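Local atomic coordinates of sporozoite surface protein 2 (Plasmodium vivax, PDB entry 4HQO), a protein that acts as an adhesive receptor on the surface of malaria sporozoites, serving in gliding motility and carrying a metal-binding von Willebrand factor A domain. Residues L21-D26 against P42-L47; T38-M43 against I130-G135; L72-S77 against D118-E123. The protein carries 4 engineered substitutions. All coordinates share one frame; numbering follows the deposited sequence.

Interaction 1 of 3, residues L21-D26 against P42-L47; sequences LYLLVD and PMLNGL
In the beta-alpha-beta crossover of strand 19-26, helix 33-49 and strand 58-65 of the von Willebrand factor A domain, Leu23 and Val25 of the first strand pack against Leu44 and Leu47 of the helix. Helix 42-47 returns over strand 21-26 at 168° to it, nearly antiparallel. The two axes come within 11.7 Å. Leu44 makes most of the contact from the helix side. Its CD2 methyl is shared by two strand side chains: it lies 3.7 Å from Leu23 CD2 and 3.8 Å from Val25 CG2. Leu23 and Val25 alternate with Leu24 along the strand, and both send their CB atoms to the helix side. The Leu44 side chain passes over each of them at a slant. The other branch of Leu23 is used one helical turn further on, where CD1 lies 4.2 Å from Leu47 CD2. Here the two side chains run past one another in opposite senses. Chi1 of -178° carries CG of Leu23 anti to the backbone N, and chi2 of 48° turns CD2 to Leu44 and CD1 to Leu47. All four residues are buried, and the contact across the segments is purely apolar. The strand then ends at Asp26, the aspartate that opens the DxSxS sequence of the metal-ion-dependent adhesion site. Asp26 OD1 is hydrogen-bonded to Ser28 OG, so it backs a magnesium ligand from the second shell. On either side in the sheet, Met62 of strand 58-65 and Met132 of strand 126-133 also touch Leu44, and Val90 of helix 83-96 packs against it too.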
ATOM      1  N   LEU A  21      -2.816  -4.064  -1.859  1.00 31.19           N
ATOM      2  CA  LEU A  21      -3.240  -5.358  -1.337  1.00 27.26           C
ATOM      3  C   LEU A  21      -2.745  -6.472  -2.251  1.00 27.85           C
ATOM      4  O   LEU A  21      -3.150  -6.568  -3.403  1.00 29.16           O
ATOM      5  CB  LEU A  21      -4.763  -5.392  -1.218  1.00 27.89           C
ATOM      6  CG  LEU A  21      -5.427  -6.449  -0.324  1.00 33.54           C
ATOM      7  CD1 LEU A  21      -6.858  -6.016  -0.010  1.00 31.56           C
ATOM      8  CD2 LEU A  21      -5.448  -7.800  -0.989  1.00 35.86           C
ATOM      9  N   TYR A  22      -1.857  -7.300  -1.720  1.00 25.95           N
ATOM     10  CA  TYR A  22      -1.213  -8.351  -2.490  1.00 26.54           C
ATOM     11  C   TYR A  22      -1.912  -9.656  -2.153  1.00 28.76           C
ATOM     12  O   TYR A  22      -1.763 -10.179  -1.057  1.00 29.03           O
ATOM     13  CB  TYR A  22       0.279  -8.425  -2.132  1.00 25.15           C
ATOM     14  CG  TYR A  22       1.011  -7.104  -2.281  1.00 31.81           C
ATOM     15  CD1 TYR A  22       1.096  -6.210  -1.218  1.00 25.95           C
ATOM     16  CD2 TYR A  22       1.624  -6.754  -3.482  1.00 22.39           C
ATOM     17  CE1 TYR A  22       1.769  -5.003  -1.351  1.00 27.48           C
ATOM     18  CE2 TYR A  22       2.295  -5.548  -3.623  1.00 23.44           C
ATOM     19  CZ  TYR A  22       2.365  -4.675  -2.552  1.00 25.13           C
ATOM     20  OH  TYR A  22       3.023  -3.468  -2.686  1.00 29.80           O
ATOM     21  N   LEU A  23      -2.714 -10.154  -3.084  1.00 24.94           N
ATOM     22  CA  LEU A  23      -3.477 -11.373  -2.863  1.00 26.92           C
ATOM     23  C   LEU A  23      -2.723 -12.549  -3.470  1.00 31.26           C
ATOM     24  O   LEU A  23      -2.596 -12.649  -4.697  1.00 28.53           O
ATOM     25  CB  LEU A  23      -4.869 -11.240  -3.484  1.00 24.55           C
ATOM     26  CG  LEU A  23      -5.877 -12.381  -3.343  1.00 32.60           C
ATOM     27  CD1 LEU A  23      -5.962 -12.869  -1.909  1.00 26.97           C
ATOM     28  CD2 LEU A  23      -7.248 -11.912  -3.826  1.00 29.61           C
ATOM     29  N   LEU A  24      -2.206 -13.421  -2.607  1.00 23.92           N
ATOM     30  CA  LEU A  24      -1.369 -14.548  -3.040  1.00 24.81           C
ATOM     31  C   LEU A  24      -2.184 -15.826  -2.886  1.00 26.06           C
ATOM     32  O   LEU A  24      -2.557 -16.209  -1.770  1.00 29.05           O
ATOM     33  CB  LEU A  24      -0.101 -14.636  -2.196  1.00 20.73           C
ATOM     34  CG  LEU A  24       0.706 -13.347  -1.974  1.00 33.22           C
ATOM     35  CD1 LEU A  24       1.985 -13.627  -1.149  1.00 20.91           C
ATOM     36  CD2 LEU A  24       1.055 -12.697  -3.300  1.00 22.64           C
ATOM     37  N   VAL A  25      -2.485 -16.468  -4.009  1.00 22.61           N
ATOM     38  CA  VAL A  25      -3.424 -17.588  -4.011  1.00 21.24           C
ATOM     39  C   VAL A  25      -2.708 -18.909  -4.299  1.00 24.30           C
ATOM     40  O   VAL A  25      -2.034 -19.059  -5.321  1.00 26.08           O
ATOM     41  CB  VAL A  25      -4.578 -17.368  -5.026  1.00 30.18           C
ATOM     42  CG1 VAL A  25      -5.561 -18.531  -4.976  1.00 24.66           C
ATOM     43  CG2 VAL A  25      -5.301 -16.045  -4.745  1.00 23.44           C
ATOM     44  N   ASP A  26      -2.839 -19.850  -3.372  1.00 29.98           N
ATOM     45  CA  ASP A  26      -2.250 -21.183  -3.513  1.00 30.37           C
ATOM     46  C   ASP A  26      -3.059 -21.988  -4.540  1.00 29.52           C
ATOM     47  O   ASP A  26      -4.221 -22.306  -4.294  1.00 28.33           O
ATOM     48  CB  ASP A  26      -2.311 -21.873  -2.148  1.00 25.56           C
ATOM     49  CG  ASP A  26      -1.496 -23.161  -2.073  1.00 34.45           C
ATOM     50  OD1 ASP A  26      -1.275 -23.833  -3.112  1.00 35.06           O
ATOM     51  OD2 ASP A  26      -1.101 -23.507  -0.934  1.00 28.92           O
ATOM     52  N   PRO A  42     -15.412 -19.328  -4.332  1.00 31.08           N
ATOM     53  CA  PRO A  42     -16.339 -18.489  -3.553  1.00 32.22           C
ATOM     54  C   PRO A  42     -15.625 -17.572  -2.544  1.00 36.62           C
ATOM     55  O   PRO A  42     -16.118 -16.488  -2.278  1.00 38.55           O
ATOM     56  CB  PRO A  42     -17.204 -19.516  -2.817  1.00 37.89           C
ATOM     57  CG  PRO A  42     -17.143 -20.741  -3.670  1.00 36.93           C
ATOM     58  CD  PRO A  42     -15.736 -20.761  -4.198  1.00 32.16           C
ATOM     59  N   MET A  43     -14.488 -18.000  -2.000  1.00 34.64           N
ATOM     60  CA  MET A  43     -13.737 -17.174  -1.053  1.00 30.68           C
ATOM     61  C   MET A  43     -13.196 -15.928  -1.740  1.00 36.91           C
ATOM     62  O   MET A  43     -13.295 -14.820  -1.214  1.00 29.77           O
ATOM     63  CB  MET A  43     -12.579 -17.962  -0.433  1.00 33.86           C
ATOM     64  CG  MET A  43     -11.573 -17.102   0.358  1.00 35.87           C
ATOM     65  SD  MET A  43     -12.256 -16.455   1.900  1.00 42.67           S
ATOM     66  CE  MET A  43     -12.725 -17.986   2.714  1.00 39.22           C
ATOM     67  N   LEU A  44     -12.626 -16.117  -2.923  1.00 28.74           N
ATOM     68  CA  LEU A  44     -12.062 -15.013  -3.688  1.00 30.73           C
ATOM     69  C   LEU A  44     -13.138 -14.036  -4.131  1.00 36.21           C
ATOM     70  O   LEU A  44     -12.923 -12.830  -4.155  1.00 38.44           O
ATOM     71  CB  LEU A  44     -11.330 -15.542  -4.912  1.00 23.11           C
ATOM     72  CG  LEU A  44      -9.989 -16.236  -4.713  1.00 35.27           C
ATOM     73  CD1 LEU A  44      -9.611 -16.959  -5.993  1.00 25.83           C
ATOM     74  CD2 LEU A  44      -8.937 -15.198  -4.362  1.00 33.86           C
ATOM     75  N   ASN A  45     -14.298 -14.568  -4.490  1.00 36.65           N
ATOM     76  CA  ASN A  45     -15.395 -13.733  -4.925  1.00 31.74           C
ATOM     77  C   ASN A  45     -15.899 -12.828  -3.810  1.00 37.60           C
ATOM     78  O   ASN A  45     -16.037 -11.627  -4.011  1.00 33.30           O
ATOM     79  CB  ASN A  45     -16.542 -14.584  -5.472  1.00 37.37           C
ATOM     80  CG  ASN A  45     -16.348 -14.942  -6.926  1.00 52.12           C
ATOM     81  OD1 ASN A  45     -15.720 -14.198  -7.675  1.00 53.05           O
ATOM     82  ND2 ASN A  45     -16.892 -16.083  -7.340  1.00 55.01           N
ATOM     83  N   GLY A  46     -16.179 -13.415  -2.646  1.00 29.18           N
ATOM     84  CA  GLY A  46     -16.700 -12.670  -1.514  1.00 36.98           C
ATOM     85  C   GLY A  46     -15.670 -11.691  -0.976  1.00 40.67           C
ATOM     86  O   GLY A  46     -15.998 -10.578  -0.587  1.00 39.08           O
ATOM     87  N   LEU A  47     -14.410 -12.104  -0.966  1.00 31.88           N
ATOM     88  CA  LEU A  47     -13.341 -11.232  -0.518  1.00 36.07           C
ATOM     89  C   LEU A  47     -13.243 -10.005  -1.413  1.00 38.07           C
ATOM     90  O   LEU A  47     -13.332  -8.871  -0.942  1.00 35.94           O
ATOM     91  CB  LEU A  47     -12.019 -11.991  -0.529  1.00 32.20           C
ATOM     92  CG  LEU A  47     -10.768 -11.346   0.045  1.00 42.90           C
ATOM     93  CD1 LEU A  47     -11.029 -10.874   1.460  1.00 40.27           C
ATOM     94  CD2 LEU A  47      -9.648 -12.373   0.026  1.00 39.85           C
TER

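Interaction 2 of 3, residues T38-M43 against I130-G135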
ATOM      1  N   THR A  38     -15.608 -25.308  -4.653  1.00 34.00           N
ATOM      2  CA  THR A  38     -16.611 -25.146  -3.599  1.00 41.30           C
ATOM      3  C   THR A  38     -16.179 -24.205  -2.485  1.00 34.83           C
ATOM      4  O   THR A  38     -17.004 -23.750  -1.700  1.00 38.79           O
ATOM      5  CB  THR A  38     -16.967 -26.493  -2.950  1.00 40.77           C
ATOM      6  OG1 THR A  38     -15.810 -27.001  -2.278  1.00 43.50           O
ATOM      7  CG2 THR A  38     -17.446 -27.497  -4.002  1.00 40.47           C
ATOM      8  N   LYS A  39     -14.892 -23.901  -2.449  1.00 32.21           N
ATOM      9  CA  LYS A  39     -14.306 -23.146  -1.344  1.00 44.56           C
ATOM     10  C   LYS A  39     -13.449 -21.958  -1.797  1.00 36.64           C
ATOM     11  O   LYS A  39     -13.679 -20.815  -1.391  1.00 36.79           O
ATOM     12  CB  LYS A  39     -13.490 -24.088  -0.435  1.00 38.35           C
ATOM     13  CG  LYS A  39     -12.472 -23.392   0.453  1.00 57.64           C
ATOM     14  CD  LYS A  39     -13.113 -22.769   1.675  1.00 73.71           C
ATOM     15  CE  LYS A  39     -12.053 -22.264   2.648  1.00 76.81           C
ATOM     16  NZ  LYS A  39     -12.674 -21.742   3.894  1.00 79.31           N
ATOM     17  N   VAL A  40     -12.446 -22.222  -2.626  1.00 33.88           N
ATOM     18  CA  VAL A  40     -11.505 -21.169  -3.010  1.00 30.93           C
ATOM     19  C   VAL A  40     -12.118 -20.078  -3.893  1.00 40.91           C
ATOM     20  O   VAL A  40     -11.961 -18.885  -3.618  1.00 35.91           O
ATOM     21  CB  VAL A  40     -10.281 -21.728  -3.731  1.00 30.43           C
ATOM     22  CG1 VAL A  40      -9.311 -20.601  -4.069  1.00 25.30           C
ATOM     23  CG2 VAL A  40      -9.602 -22.798  -2.863  1.00 37.50           C
ATOM     24  N   ILE A  41     -12.787 -20.482  -4.969  1.00 36.45           N
ATOM     25  CA  ILE A  41     -13.453 -19.519  -5.845  1.00 31.20           C
ATOM     26  C   ILE A  41     -14.507 -18.683  -5.098  1.00 35.33           C
ATOM     27  O   ILE A  41     -14.497 -17.458  -5.205  1.00 33.69           O
ATOM     28  CB  ILE A  41     -14.042 -20.192  -7.118  1.00 41.41           C
ATOM     29  CG1 ILE A  41     -12.915 -20.757  -7.992  1.00 32.77           C
ATOM     30  CG2 ILE A  41     -14.892 -19.210  -7.905  1.00 31.77           C
ATOM     31  CD1 ILE A  41     -11.962 -19.701  -8.533  1.00 24.03           C
ATOM     32  N   PRO A  42     -15.412 -19.328  -4.332  1.00 31.08           N
ATOM     33  CA  PRO A  42     -16.339 -18.489  -3.553  1.00 32.22           C
ATOM     34  C   PRO A  42     -15.625 -17.572  -2.544  1.00 36.62           C
ATOM     35  O   PRO A  42     -16.118 -16.488  -2.278  1.00 38.55           O
ATOM     36  CB  PRO A  42     -17.204 -19.516  -2.817  1.00 37.89           C
ATOM     37  CG  PRO A  42     -17.143 -20.741  -3.670  1.00 36.93           C
ATOM     38  CD  PRO A  42     -15.736 -20.761  -4.198  1.00 32.16           C
ATOM     39  N   MET A  43     -14.488 -18.000  -2.000  1.00 34.64           N
ATOM     40  CA  MET A  43     -13.737 -17.174  -1.053  1.00 30.68           C
ATOM     41  C   MET A  43     -13.196 -15.928  -1.740  1.00 36.91           C
ATOM     42  O   MET A  43     -13.295 -14.820  -1.214  1.00 29.77           O
ATOM     43  CB  MET A  43     -12.579 -17.962  -0.433  1.00 33.86           C
ATOM     44  CG  MET A  43     -11.573 -17.102   0.358  1.00 35.87           C
ATOM     45  SD  MET A  43     -12.256 -16.455   1.900  1.00 42.67           S
ATOM     46  CE  MET A  43     -12.725 -17.986   2.714  1.00 39.22           C
ATOM     47  N   ILE A 130      -2.515 -10.713   1.642  1.00 25.60           N
ATOM     48  CA  ILE A 130      -3.441 -11.770   2.018  1.00 25.39           C
ATOM     49  C   ILE A 130      -2.944 -13.073   1.406  1.00 35.58           C
ATOM     50  O   ILE A 130      -2.881 -13.211   0.186  1.00 26.55           O
ATOM     51  CB  ILE A 130      -4.877 -11.458   1.567  1.00 30.63           C
ATOM     52  CG1 ILE A 130      -5.379 -10.188   2.258  1.00 31.41           C
ATOM     53  CG2 ILE A 130      -5.801 -12.627   1.874  1.00 30.82           C
ATOM     54  CD1 ILE A 130      -6.814  -9.848   1.913  1.00 33.87           C
ATOM     55  N   LEU A 131      -2.556 -14.012   2.264  1.00 28.12           N
ATOM     56  CA  LEU A 131      -2.005 -15.285   1.815  1.00 30.09           C
ATOM     57  C   LEU A 131      -3.045 -16.391   1.983  1.00 32.15           C
ATOM     58  O   LEU A 131      -3.412 -16.736   3.107  1.00 30.89           O
ATOM     59  CB  LEU A 131      -0.729 -15.614   2.607  1.00 22.94           C
ATOM     60  CG  LEU A 131      -0.055 -16.961   2.331  1.00 34.81           C
ATOM     61  CD1 LEU A 131       0.503 -17.027   0.910  1.00 23.22           C
ATOM     62  CD2 LEU A 131       1.047 -17.213   3.375  1.00 28.65           C
ATOM     63  N   MET A 132      -3.533 -16.931   0.866  1.00 27.86           N
ATOM     64  CA  MET A 132      -4.524 -18.004   0.910  1.00 34.51           C
ATOM     65  C   MET A 132      -3.847 -19.331   0.625  1.00 33.08           C
ATOM     66  O   MET A 132      -3.385 -19.552  -0.493  1.00 26.69           O
ATOM     67  CB  MET A 132      -5.626 -17.775  -0.130  1.00 31.46           C
ATOM     68  CG  MET A 132      -6.514 -16.597   0.154  1.00 51.08           C
ATOM     69  SD  MET A 132      -7.696 -16.302  -1.174  1.00 47.26           S
ATOM     70  CE  MET A 132      -8.448 -17.891  -1.323  1.00 25.51           C
ATOM     71  N   THR A 133      -3.808 -20.220   1.616  1.00 27.80           N
ATOM     72  CA  THR A 133      -3.051 -21.462   1.473  1.00 24.63           C
ATOM     73  C   THR A 133      -3.527 -22.560   2.434  1.00 26.47           C
ATOM     74  O   THR A 133      -4.209 -22.273   3.419  1.00 33.07           O
ATOM     75  CB  THR A 133      -1.539 -21.191   1.683  1.00 28.27           C
ATOM     76  OG1 THR A 133      -0.777 -22.381   1.426  1.00 28.17           O
ATOM     77  CG2 THR A 133      -1.278 -20.705   3.114  1.00 26.67           C
ATOM     78  N   ASP A 134      -3.185 -23.813   2.128  1.00 29.81           N
ATOM     79  CA  ASP A 134      -3.352 -24.915   3.079  1.00 29.84           C
ATOM     80  C   ASP A 134      -2.126 -25.053   3.990  1.00 27.89           C
ATOM     81  O   ASP A 134      -2.093 -25.888   4.887  1.00 34.61           O
ATOM     82  CB  ASP A 134      -3.630 -26.247   2.364  1.00 30.33           C
ATOM     83  CG  ASP A 134      -2.464 -26.721   1.505  1.00 36.01           C
ATOM     84  OD1 ASP A 134      -1.398 -26.055   1.466  1.00 38.77           O
ATOM     85  OD2 ASP A 134      -2.620 -27.782   0.865  1.00 41.40           O
ATOM     86  N   GLY A 135      -1.107 -24.248   3.732  1.00 29.73           N
ATOM     87  CA  GLY A 135       0.021 -24.169   4.639  1.00 36.05           C
ATOM     88  C   GLY A 135       1.038 -25.287   4.498  1.00 36.74           C
ATOM     89  O   GLY A 135       1.642 -25.697   5.487  1.00 35.98           O
TER
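Val40 and Met132 have the closest CA atoms of the two segments, 8.6 Å apart. Helix 38-43 is irregular: it has a wider pi-type turn at 38-40, and it kinks at Pro42, whose N makes no bond to the preceding turn. Strand 130-133 passes into a loop, where Thr133 OG1 accepts a bond from Gly135 N at 3.0 Å in an ST turn. The contact itself rests on the end of the Met132 side chain. This chain runs extended through chi2, and the bend at chi3 (53°) turns the methyl to Val40 and Met43. Met132 CE lies 3.6 Å from Met43 CG and 4.0 Å from Val40 CG1. Met43 and Met132 lie alongside each other with their chains running in opposite directions. The valine crosses the methionine at a slant. Ile160 of strand 156-161 touches both methionines, while Ile162 adjoins Val40 and Met132. Just beyond, Thr133 OG1 is bonded to Asp26 OD2 and Asp134 OD2 to the magnesium ligand Ser30. The helix contact is all methyl and methylene groups, fully buried and without a hydrogen bond, so dispersion and exclusion of water hold it together.

Interaction 3 of 3, residues L72-S77 against D118-E123; sequences LIRLGS and DRVNRE
The carbonyl O of Arg74, whose side chain reaches across to Val120, is approached by two groups of Ser77. Ser77 N donates to Arg74 O at 3.2 Å, and Ser77 OG lies 3.0 Å from the same atom. The backbone bond closes a type II beta turn from Arg74 to Ser77, with Gly76 at its third position and a positive phi of 91°. Leu75 stands at the second position and points its side chain to the other segment. Chi1 of -77° sets its CG anti to the carbonyl carbon, and the chain then extends (chi2 -180°) to bring CD1 onto Asn121. That methyl lies 4.1 Å from Asn121 CA and 4.3 Å from Val120 O, so it rests on backbone. The Leu75 side chain also touches Tyr22 and His115. The turn follows the edge strand 69-73 of the central sheet, which ends in a classic beta bulge where Leu72 and Ile73 both face Met62. Ser77 is then the N-cap of the short helix 78-81. The facing loop leads from helix 105-117 to strand 126-133. Arg119, with positive phi, ends that helix in a Schellman motif. Val120 follows and points to the turn, its CG1 lying 4.2 Å from Arg74 NH1. The methyl meets the guanidinium obliquely. That group is held by a salt bridge from Arg74 NH2 to Glu71 OE2, and Glu71 belongs with Tyr61 to the sodium site. Asn121 directs its CB away from the turn. Further along, Arg122 NE forms a salt bridge with Asp20, and its NH1 bonds Thr57 O.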
ATOM      1  N   LEU A  72      -1.025 -12.355 -11.965  1.00 23.04           N
ATOM      2  CA  LEU A  72      -2.301 -12.248 -12.666  1.00 27.62           C
ATOM      3  C   LEU A  72      -2.762 -10.802 -12.787  1.00 26.18           C
ATOM      4  O   LEU A  72      -3.306 -10.399 -13.813  1.00 26.37           O
ATOM      5  CB  LEU A  72      -3.365 -13.059 -11.936  1.00 21.75           C
ATOM      6  CG  LEU A  72      -3.149 -14.572 -11.856  1.00 24.71           C
ATOM      7  CD1 LEU A  72      -4.313 -15.213 -11.106  1.00 28.67           C
ATOM      8  CD2 LEU A  72      -3.028 -15.176 -13.252  1.00 23.36           C
ATOM      9  N   ILE A  73      -2.549 -10.021 -11.731  1.00 32.61           N
ATOM     10  CA  ILE A  73      -2.981  -8.628 -11.712  1.00 29.83           C
ATOM     11  C   ILE A  73      -1.856  -7.769 -11.154  1.00 26.41           C
ATOM     12  O   ILE A  73      -1.378  -8.036 -10.048  1.00 29.05           O
ATOM     13  CB  ILE A  73      -4.261  -8.453 -10.840  1.00 26.53           C
ATOM     14  CG1 ILE A  73      -5.406  -9.327 -11.375  1.00 28.04           C
ATOM     15  CG2 ILE A  73      -4.672  -6.984 -10.756  1.00 20.57           C
ATOM     16  CD1 ILE A  73      -6.692  -9.220 -10.571  1.00 25.52           C
ATOM     17  N   ARG A  74      -1.419  -6.765 -11.922  1.00 23.44           N
ATOM     18  CA  ARG A  74      -0.401  -5.806 -11.452  1.00 29.21           C
ATOM     19  C   ARG A  74      -1.017  -4.580 -10.800  1.00 34.15           C
ATOM     20  O   ARG A  74      -2.043  -4.080 -11.268  1.00 30.19           O
ATOM     21  CB  ARG A  74       0.514  -5.348 -12.601  1.00 27.95           C
ATOM     22  CG  ARG A  74       1.486  -6.433 -13.068  1.00 40.31           C
ATOM     23  CD  ARG A  74       2.493  -5.937 -14.112  1.00 40.56           C
ATOM     24  NE  ARG A  74       3.338  -4.847 -13.626  1.00 54.07           N
ATOM     25  CZ  ARG A  74       4.273  -4.966 -12.679  1.00 72.28           C
ATOM     26  NH1 ARG A  74       4.982  -3.902 -12.317  1.00 76.58           N
ATOM     27  NH2 ARG A  74       4.497  -6.136 -12.079  1.00 62.43           N
ATOM     28  N   LEU A  75      -0.369  -4.079  -9.749  1.00 30.59           N
ATOM     29  CA  LEU A  75      -0.806  -2.863  -9.052  1.00 26.88           C
ATOM     30  C   LEU A  75      -1.065  -1.707  -9.993  1.00 31.80           C
ATOM     31  O   LEU A  75      -0.214  -1.367 -10.816  1.00 28.95           O
ATOM     32  CB  LEU A  75       0.243  -2.397  -8.031  1.00 37.80           C
ATOM     33  CG  LEU A  75       0.395  -3.098  -6.689  1.00 30.22           C
ATOM     34  CD1 LEU A  75       1.518  -2.413  -5.858  1.00 24.83           C
ATOM     35  CD2 LEU A  75      -0.918  -3.092  -5.936  1.00 23.23           C
ATOM     36  N   GLY A  76      -2.240  -1.097  -9.860  1.00 29.49           N
ATOM     37  CA  GLY A  76      -2.562   0.099 -10.619  1.00 25.84           C
ATOM     38  C   GLY A  76      -3.247  -0.132 -11.955  1.00 32.75           C
ATOM     39  O   GLY A  76      -3.789   0.804 -12.542  1.00 36.34           O
ATOM     40  N   SER A  77      -3.228  -1.365 -12.452  1.00 28.44           N
ATOM     41  CA  SER A  77      -3.873  -1.641 -13.735  1.00 32.19           C
ATOM     42  C   SER A  77      -5.397  -1.531 -13.635  1.00 37.62           C
ATOM     43  O   SER A  77      -5.954  -1.424 -12.542  1.00 34.96           O
ATOM     44  CB  SER A  77      -3.514  -3.040 -14.225  1.00 24.23           C
ATOM     45  OG  SER A  77      -4.156  -4.016 -13.427  1.00 31.31           O
ATOM     46  N   ASP A 118      11.782  -2.403  -5.530  1.00 39.61           N
ATOM     47  CA  ASP A 118      11.781  -1.593  -6.740  1.00 51.27           C
ATOM     48  C   ASP A 118      10.972  -0.321  -6.558  1.00 47.83           C
ATOM     49  O   ASP A 118      10.863   0.474  -7.485  1.00 41.93           O
ATOM     50  CB  ASP A 118      11.202  -2.381  -7.917  1.00 50.21           C
ATOM     51  CG  ASP A 118      12.116  -3.495  -8.384  1.00 60.86           C
ATOM     52  OD1 ASP A 118      13.351  -3.320  -8.336  1.00 68.60           O
ATOM     53  OD2 ASP A 118      11.593  -4.544  -8.807  1.00 68.94           O
ATOM     54  N   ARG A 119      10.395  -0.149  -5.372  1.00 37.03           N
ATOM     55  CA  ARG A 119       9.539   0.993  -5.088  1.00 42.34           C
ATOM     56  C   ARG A 119       8.373   1.085  -6.087  1.00 43.00           C
ATOM     57  O   ARG A 119       8.067   2.155  -6.608  1.00 47.42           O
ATOM     58  CB  ARG A 119      10.368   2.286  -5.062  1.00 43.71           C
ATOM     59  CG  ARG A 119      11.634   2.167  -4.203  1.00 49.26           C
ATOM     60  CD  ARG A 119      12.485   3.418  -4.273  1.00 65.87           C
ATOM     61  NE  ARG A 119      11.757   4.579  -3.767  1.00 96.05           N
ATOM     62  CZ  ARG A 119      11.760   4.970  -2.495  1.00105.37           C
ATOM     63  NH1 ARG A 119      12.459   4.296  -1.591  1.00106.73           N
ATOM     64  NH2 ARG A 119      11.061   6.038  -2.131  1.00106.21           N
ATOM     65  N   VAL A 120       7.730  -0.053  -6.338  1.00 40.26           N
ATOM     66  CA  VAL A 120       6.551  -0.124  -7.203  1.00 36.69           C
ATOM     67  C   VAL A 120       5.288   0.174  -6.383  1.00 40.64           C
ATOM     68  O   VAL A 120       4.308   0.691  -6.907  1.00 45.02           O
ATOM     69  CB  VAL A 120       6.447  -1.523  -7.881  1.00 41.26           C
ATOM     70  CG1 VAL A 120       5.182  -1.649  -8.755  1.00 34.62           C
ATOM     71  CG2 VAL A 120       7.680  -1.787  -8.711  1.00 43.50           C
ATOM     72  N   ASN A 121       5.325  -0.147  -5.093  1.00 35.53           N
ATOM     73  CA  ASN A 121       4.221   0.158  -4.189  1.00 33.99           C
ATOM     74  C   ASN A 121       4.061   1.663  -4.024  1.00 32.94           C
ATOM     75  O   ASN A 121       5.002   2.420  -4.260  1.00 34.17           O
ATOM     76  CB  ASN A 121       4.461  -0.469  -2.813  1.00 27.08           C
ATOM     77  CG  ASN A 121       5.630   0.168  -2.082  1.00 38.81           C
ATOM     78  OD1 ASN A 121       6.772   0.073  -2.521  1.00 44.05           O
ATOM     79  ND2 ASN A 121       5.346   0.823  -0.958  1.00 34.88           N
ATOM     80  N   ARG A 122       2.875   2.105  -3.619  1.00 32.68           N
ATOM     81  CA  ARG A 122       2.710   3.518  -3.281  1.00 35.28           C
ATOM     82  C   ARG A 122       3.304   3.782  -1.910  1.00 37.40           C
ATOM     83  O   ARG A 122       3.008   3.071  -0.947  1.00 31.60           O
ATOM     84  CB  ARG A 122       1.241   3.934  -3.335  1.00 33.76           C
ATOM     85  CG  ARG A 122       0.667   3.902  -4.740  1.00 34.74           C
ATOM     86  CD  ARG A 122      -0.842   4.008  -4.730  1.00 30.47           C
ATOM     87  NE  ARG A 122      -1.479   2.829  -4.149  1.00 32.97           N
ATOM     88  CZ  ARG A 122      -2.772   2.771  -3.841  1.00 36.26           C
ATOM     89  NH1 ARG A 122      -3.279   1.672  -3.311  1.00 28.29           N
ATOM     90  NH2 ARG A 122      -3.558   3.823  -4.050  1.00 27.28           N
ATOM     91  N   GLU A 123       4.150   4.808  -1.840  1.00 46.06           N
ATOM     92  CA  GLU A 123       4.889   5.156  -0.625  1.00 56.03           C
ATOM     93  C   GLU A 123       4.000   5.327   0.609  1.00 54.96           C
ATOM     94  O   GLU A 123       4.339   4.874   1.700  1.00 48.27           O
ATOM     95  CB  GLU A 123       5.681   6.442  -0.866  1.00 56.16           C
ATOM     96  CG  GLU A 123       6.905   6.604  -0.003  1.00 76.95           C
ATOM     97  CD  GLU A 123       7.691   7.848  -0.368  1.00 98.87           C
ATOM     98  OE1 GLU A 123       8.897   7.910  -0.047  1.00110.26           O
ATOM     99  OE2 GLU A 123       7.100   8.763  -0.979  1.00100.01           O
TER

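In the fold
From the N terminus, strand 19-26 comes first and interaction 1 closes a short loop onto helix 33-49. Interaction 2 begins on the same helix, sharing Pro42 and Met43, and closes a much longer loop at strand 126-133. Interaction 3 opens after interaction 1 has closed. It is nested inside the long loop and joins the turn after edge strand 69-73 to the loop before strand 126-133. The centres of interactions 1 and 2 are about 7 Å apart, and Leu44 CD2 packs 3.6 Å from Met132 SD. Together they pack one helix over two neighbouring strands. Interaction 3 lies at the end of the sheet where strand 126-133 begins, away from the magnesium site, and meets interaction 1 through Tyr22.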